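Local coordinates for ribosomal RNA methyltransferase, putative (Plasmodium falciparum, PDB 2PLW), which binds S-adenosylmethionine and probably transfers its methyl group to the 2'-hydroxyl of a uridine in ribosomal RNA, at residues N145-L156 / S186-L197. Sequence-based numbering, arbitrary orientation.
Sequences NIGGTYIVKMYL and SREIYLVCKNFL
Strands 148-155 and 188-194 form an antiparallel pair in the seven-stranded sheet (order 3-2-1-4-5-7-6) of this Rossmann-like, class I methyltransferase domain; the second runs antiparallel between 148-155 and 171-176. Their axes run at 160°, and the register is fixed by reciprocal backbone bonds at Tyr150/Cys193, Val152/Leu191 and Met154/Ile189, with Ile189 N to Met154 O at 3.0 Å. Past Met154, Leu156 N donates to Arg187 O. At the other end, the type II turn from Asn145 to Gly148 presents Gly147 N to Phe196 O (2.7 Å), while one water joins Gly147 O, Thr149 OG1 and Asn195 N.

Lys153, predicted to be the proton acceptor, shares a sheet face with Ile151, Tyr190 and Val192. With CG anti to the backbone N (chi1 -170°), it runs across Tyr190: CG lies over one ring face, 4.2 Å from the centroid and 25° off its normal. The chain bends at chi3, and Lys153 NZ forms a salt bridge with Asp113, which is also hydrogen-bonded to Tyr190 OH; a second bridge from Lys153 NZ, to Glu188 OE2, is long at 4.0 Å. Glu188 CG meets Tyr155 CD1 at 3.4 Å, and a water bridges OE2 to Tyr155 OH.

On the other face, the Met154 and Ile189 side chains lie side by side, Met154 CG 3.8 Å from Ile189 CD1, and Met154 reaches helices 122-143 and 160-168. The Tyr190 ring, Asp113 and, more distantly, Glu188 would together hold Lys153 near the bound S-adenosylmethionine, about 4 Å between nearest side-chain and ligand atoms, consistent with its predicted role.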
loop_
_atom_site.group_PDB
_atom_site.type_symbol
_atom_site.label_atom_id
_atom_site.label_comp_id
_atom_site.label_asym_id
_atom_site.label_seq_id
_atom_site.Cartn_x
_atom_site.Cartn_y
_atom_site.Cartn_z
ATOM N N ASN A 145 10.139 6.296 3.178
ATOM C CA ASN A 145 11.406 6.531 3.862
ATOM C C ASN A 145 12.488 5.611 3.315
ATOM O O ASN A 145 12.202 4.501 2.873
ATOM C CB ASN A 145 11.242 6.215 5.336
ATOM C CG ASN A 145 12.101 7.067 6.217
ATOM O OD1 ASN A 145 12.913 7.875 5.761
ATOM N ND2 ASN A 145 11.945 6.874 7.521
ATOM N N ILE A 146 13.723 6.085 3.317
ATOM C CA ILE A 146 14.862 5.232 2.985
ATOM C C ILE A 146 14.811 4.061 3.935
ATOM O O ILE A 146 14.543 4.218 5.132
ATOM C CB ILE A 146 16.188 5.992 3.154
ATOM C CG1 ILE A 146 16.309 7.117 2.113
ATOM C CG2 ILE A 146 17.388 5.024 3.094
ATOM C CD1 ILE A 146 16.323 6.656 0.693
ATOM N N GLY A 147 14.957 2.869 3.377
ATOM C CA GLY A 147 14.912 1.659 4.208
ATOM C C GLY A 147 13.506 1.112 4.340
ATOM O O GLY A 147 13.293 0.062 4.944
ATOM N N GLY A 148 12.528 1.826 3.757
ATOM C CA GLY A 148 11.136 1.485 3.919
ATOM C C GLY A 148 10.690 0.250 3.112
ATOM O O GLY A 148 11.392 -0.189 2.175
ATOM N N THR A 149 9.543 -0.286 3.530
ATOM C CA THR A 149 8.875 -1.457 2.910
ATOM C C THR A 149 7.642 -1.021 2.128
ATOM O O THR A 149 6.868 -0.187 2.572
ATOM C CB THR A 149 8.458 -2.498 4.001
ATOM O OG1 THR A 149 9.633 -2.985 4.656
ATOM C CG2 THR A 149 7.684 -3.691 3.425
ATOM N N TYR A 150 7.454 -1.618 0.964
ATOM C CA TYR A 150 6.305 -1.293 0.123
ATOM C C TYR A 150 5.721 -2.590 -0.350
ATOM O O TYR A 150 6.454 -3.404 -0.924
ATOM C CB TYR A 150 6.804 -0.492 -1.066
ATOM C CG TYR A 150 5.797 -0.265 -2.179
ATOM C CD1 TYR A 150 4.510 0.222 -1.892
ATOM C CD2 TYR A 150 6.179 -0.405 -3.515
ATOM C CE1 TYR A 150 3.576 0.502 -2.931
ATOM C CE2 TYR A 150 5.262 -0.129 -4.562
ATOM C CZ TYR A 150 3.978 0.328 -4.258
ATOM O OH TYR A 150 3.067 0.599 -5.264
ATOM N N ILE A 151 4.428 -2.788 -0.104
ATOM C CA ILE A 151 3.717 -3.986 -0.579
ATOM C C ILE A 151 2.495 -3.564 -1.369
ATOM O O ILE A 151 1.684 -2.770 -0.912
ATOM C CB ILE A 151 3.333 -4.926 0.589
ATOM C CG1 ILE A 151 4.600 -5.273 1.363
ATOM C CG2 ILE A 151 2.677 -6.175 0.006
ATOM C CD1 ILE A 151 4.366 -6.196 2.543
ATOM N N VAL A 152 2.380 -4.051 -2.601
ATOM C CA VAL A 152 1.279 -3.594 -3.448
ATOM C C VAL A 152 0.636 -4.774 -4.164
ATOM O O VAL A 152 1.330 -5.633 -4.724
ATOM C CB VAL A 152 1.747 -2.501 -4.446
ATOM C CG1 VAL A 152 2.906 -2.990 -5.328
ATOM C CG2 VAL A 152 0.575 -1.962 -5.287
ATOM N N LYS A 153 -0.690 -4.803 -4.127
ATOM C CA LYS A 153 -1.439 -5.846 -4.839
ATOM C C LYS A 153 -1.616 -5.518 -6.325
ATOM O O LYS A 153 -1.746 -4.357 -6.706
ATOM C CB LYS A 153 -2.801 -6.063 -4.168
ATOM C CG LYS A 153 -3.560 -7.292 -4.673
ATOM C CD LYS A 153 -4.858 -7.502 -3.889
ATOM C CE LYS A 153 -5.893 -6.421 -4.020
ATOM N NZ LYS A 153 -7.050 -6.696 -3.107
ATOM N N MET A 154 -1.635 -6.553 -7.163
ATOM C CA MET A 154 -2.058 -6.352 -8.553
ATOM C C MET A 154 -2.597 -7.656 -9.111
ATOM O O MET A 154 -2.327 -8.736 -8.536
ATOM C CB MET A 154 -0.905 -5.860 -9.424
ATOM C CG MET A 154 0.163 -6.917 -9.721
ATOM S SD MET A 154 1.382 -6.360 -10.943
ATOM C CE MET A 154 0.323 -5.870 -12.313
ATOM N N TYR A 155 -3.348 -7.552 -10.212
ATOM C CA TYR A 155 -3.717 -8.757 -10.982
ATOM C C TYR A 155 -2.498 -9.266 -11.710
ATOM O O TYR A 155 -1.896 -8.536 -12.500
ATOM C CB TYR A 155 -4.858 -8.495 -11.980
ATOM C CG TYR A 155 -6.189 -8.308 -11.303
ATOM C CD1 TYR A 155 -6.754 -9.330 -10.536
ATOM C CD2 TYR A 155 -6.874 -7.096 -11.401
ATOM C CE1 TYR A 155 -7.977 -9.145 -9.889
ATOM C CE2 TYR A 155 -8.091 -6.905 -10.756
ATOM C CZ TYR A 155 -8.632 -7.935 -10.007
ATOM O OH TYR A 155 -9.838 -7.755 -9.372
ATOM N N LEU A 156 -2.129 -10.520 -11.444
ATOM C CA LEU A 156 -0.994 -11.139 -12.103
ATOM C C LEU A 156 -1.242 -11.231 -13.600
ATOM O O LEU A 156 -2.359 -11.542 -14.050
ATOM C CB LEU A 156 -0.726 -12.539 -11.546
ATOM C CG LEU A 156 0.391 -13.386 -12.185
ATOM C CD1 LEU A 156 1.781 -12.901 -11.834
ATOM C CD2 LEU A 156 0.279 -14.848 -11.761
ATOM N N SER A 186 -8.742 -14.028 -13.123
ATOM C CA SER A 186 -7.938 -12.897 -12.674
ATOM C C SER A 186 -7.350 -13.201 -11.281
ATOM O O SER A 186 -7.967 -12.905 -10.252
ATOM C CB SER A 186 -8.799 -11.627 -12.660
ATOM O OG SER A 186 -8.266 -10.611 -13.502
ATOM N N ARG A 187 -6.173 -13.828 -11.274
ATOM C CA ARG A 187 -5.392 -14.110 -10.049
ATOM C C ARG A 187 -4.654 -12.857 -9.552
ATOM O O ARG A 187 -4.217 -12.032 -10.352
ATOM C CB ARG A 187 -4.358 -15.201 -10.323
ATOM C CG ARG A 187 -4.884 -16.631 -10.357
ATOM C CD ARG A 187 -4.242 -17.370 -11.501
ATOM N NE ARG A 187 -2.951 -17.973 -11.178
ATOM C CZ ARG A 187 -1.954 -18.123 -12.051
ATOM N NH1 ARG A 187 -0.822 -18.704 -11.673
ATOM N NH2 ARG A 187 -2.078 -17.683 -13.305
ATOM N N GLU A 188 -4.504 -12.736 -8.232
ATOM C CA GLU A 188 -3.833 -11.586 -7.615
ATOM C C GLU A 188 -2.572 -11.980 -6.870
ATOM O O GLU A 188 -2.480 -13.068 -6.304
ATOM C CB GLU A 188 -4.768 -10.878 -6.650
ATOM C CG GLU A 188 -5.757 -9.949 -7.329
ATOM C CD GLU A 188 -6.794 -9.424 -6.367
ATOM O OE1 GLU A 188 -7.000 -10.062 -5.310
ATOM O OE2 GLU A 188 -7.402 -8.366 -6.673
ATOM N N ILE A 189 -1.586 -11.085 -6.883
ATOM C CA ILE A 189 -0.334 -11.311 -6.173
ATOM C C ILE A 189 -0.026 -10.021 -5.451
ATOM O O ILE A 189 -0.661 -9.000 -5.731
ATOM C CB ILE A 189 0.859 -11.662 -7.116
ATOM C CG1 ILE A 189 1.038 -10.615 -8.238
ATOM C CG2 ILE A 189 0.713 -13.077 -7.728
ATOM C CD1 ILE A 189 2.144 -9.608 -7.955
ATOM N N TYR A 190 0.918 -10.088 -4.521
ATOM C CA TYR A 190 1.503 -8.883 -3.948
ATOM C C TYR A 190 2.961 -8.802 -4.356
ATOM O O TYR A 190 3.656 -9.815 -4.364
ATOM C CB TYR A 190 1.377 -8.873 -2.421
ATOM C CG TYR A 190 -0.042 -8.780 -1.921
ATOM C CD1 TYR A 190 -0.661 -7.533 -1.723
ATOM C CD2 TYR A 190 -0.777 -9.939 -1.637
ATOM C CE1 TYR A 190 -1.956 -7.436 -1.245
ATOM C CE2 TYR A 190 -2.090 -9.853 -1.160
ATOM C CZ TYR A 190 -2.672 -8.603 -0.978
ATOM O OH TYR A 190 -3.972 -8.555 -0.510
ATOM N N LEU A 191 3.422 -7.592 -4.697
ATOM C CA LEU A 191 4.842 -7.331 -4.870
ATOM C C LEU A 191 5.336 -6.787 -3.525
ATOM O O LEU A 191 4.841 -5.777 -3.054
ATOM C CB LEU A 191 5.097 -6.335 -5.995
ATOM C CG LEU A 191 4.608 -6.788 -7.384
ATOM C CD1 LEU A 191 4.402 -5.575 -8.336
ATOM C CD2 LEU A 191 5.560 -7.806 -7.992
ATOM N N VAL A 192 6.234 -7.531 -2.898
ATOM C CA VAL A 192 6.791 -7.193 -1.586
ATOM C C VAL A 192 8.177 -6.605 -1.764
ATOM O O VAL A 192 9.106 -7.288 -2.224
ATOM C CB VAL A 192 6.849 -8.457 -0.674
ATOM C CG1 VAL A 192 7.408 -8.079 0.693
ATOM C CG2 VAL A 192 5.480 -9.028 -0.531
ATOM N N CYS A 193 8.342 -5.330 -1.388
ATOM C CA CYS A 193 9.559 -4.624 -1.681
ATOM C C CYS A 193 10.196 -4.180 -0.382
ATOM O O CYS A 193 9.571 -3.478 0.412
ATOM C CB CYS A 193 9.241 -3.369 -2.516
ATOM S SG CYS A 193 8.233 -3.724 -3.982
ATOM N N LYS A 194 11.449 -4.586 -0.197
ATOM C CA LYS A 194 12.179 -4.335 1.022
ATOM C C LYS A 194 13.402 -3.479 0.822
ATOM O O LYS A 194 14.198 -3.686 -0.105
ATOM C CB LYS A 194 12.549 -5.679 1.667
ATOM C CG LYS A 194 11.347 -6.621 1.831
ATOM C CD LYS A 194 10.563 -6.395 3.131
ATOM C CE LYS A 194 11.231 -7.036 4.351
ATOM N NZ LYS A 194 10.961 -8.509 4.534
ATOM N N ASN A 195 13.532 -2.495 1.719
ATOM C CA ASN A 195 14.680 -1.629 1.859
ATOM C C ASN A 195 14.777 -0.658 0.680
ATOM O O ASN A 195 15.603 -0.791 -0.216
ATOM C CB ASN A 195 15.977 -2.446 2.139
ATOM C CG ASN A 195 17.142 -1.570 2.543
ATOM O OD1 ASN A 195 16.962 -0.451 3.006
ATOM N ND2 ASN A 195 18.360 -2.098 2.383
ATOM N N PHE A 196 13.903 0.359 0.742
ATOM C CA PHE A 196 13.951 1.416 -0.257
ATOM C C PHE A 196 15.316 2.086 -0.260
ATOM O O PHE A 196 15.767 2.601 0.768
ATOM C CB PHE A 196 12.886 2.467 0.046
ATOM C CG PHE A 196 12.811 3.567 -1.015
ATOM C CD1 PHE A 196 12.329 3.265 -2.286
ATOM C CD2 PHE A 196 13.229 4.875 -0.741
ATOM C CE1 PHE A 196 12.242 4.271 -3.283
ATOM C CE2 PHE A 196 13.167 5.875 -1.714
ATOM C CZ PHE A 196 12.668 5.572 -2.988
ATOM N N LEU A 197 15.934 2.119 -1.439
ATOM C CA LEU A 197 17.238 2.756 -1.614
ATOM C C LEU A 197 17.205 3.994 -2.505
ATOM O O LEU A 197 18.232 4.642 -2.682
ATOM C CB LEU A 197 18.254 1.753 -2.205
ATOM C CG LEU A 197 18.478 0.482 -1.382
ATOM C CD1 LEU A 197 19.274 -0.544 -2.180
ATOM C CD2 LEU A 197 19.109 0.793 -0.058
HETATM O O HOH W 1 12.244 -2.450 4.310
HETATM O O HOH W 2 -9.697 -7.492 -6.422
#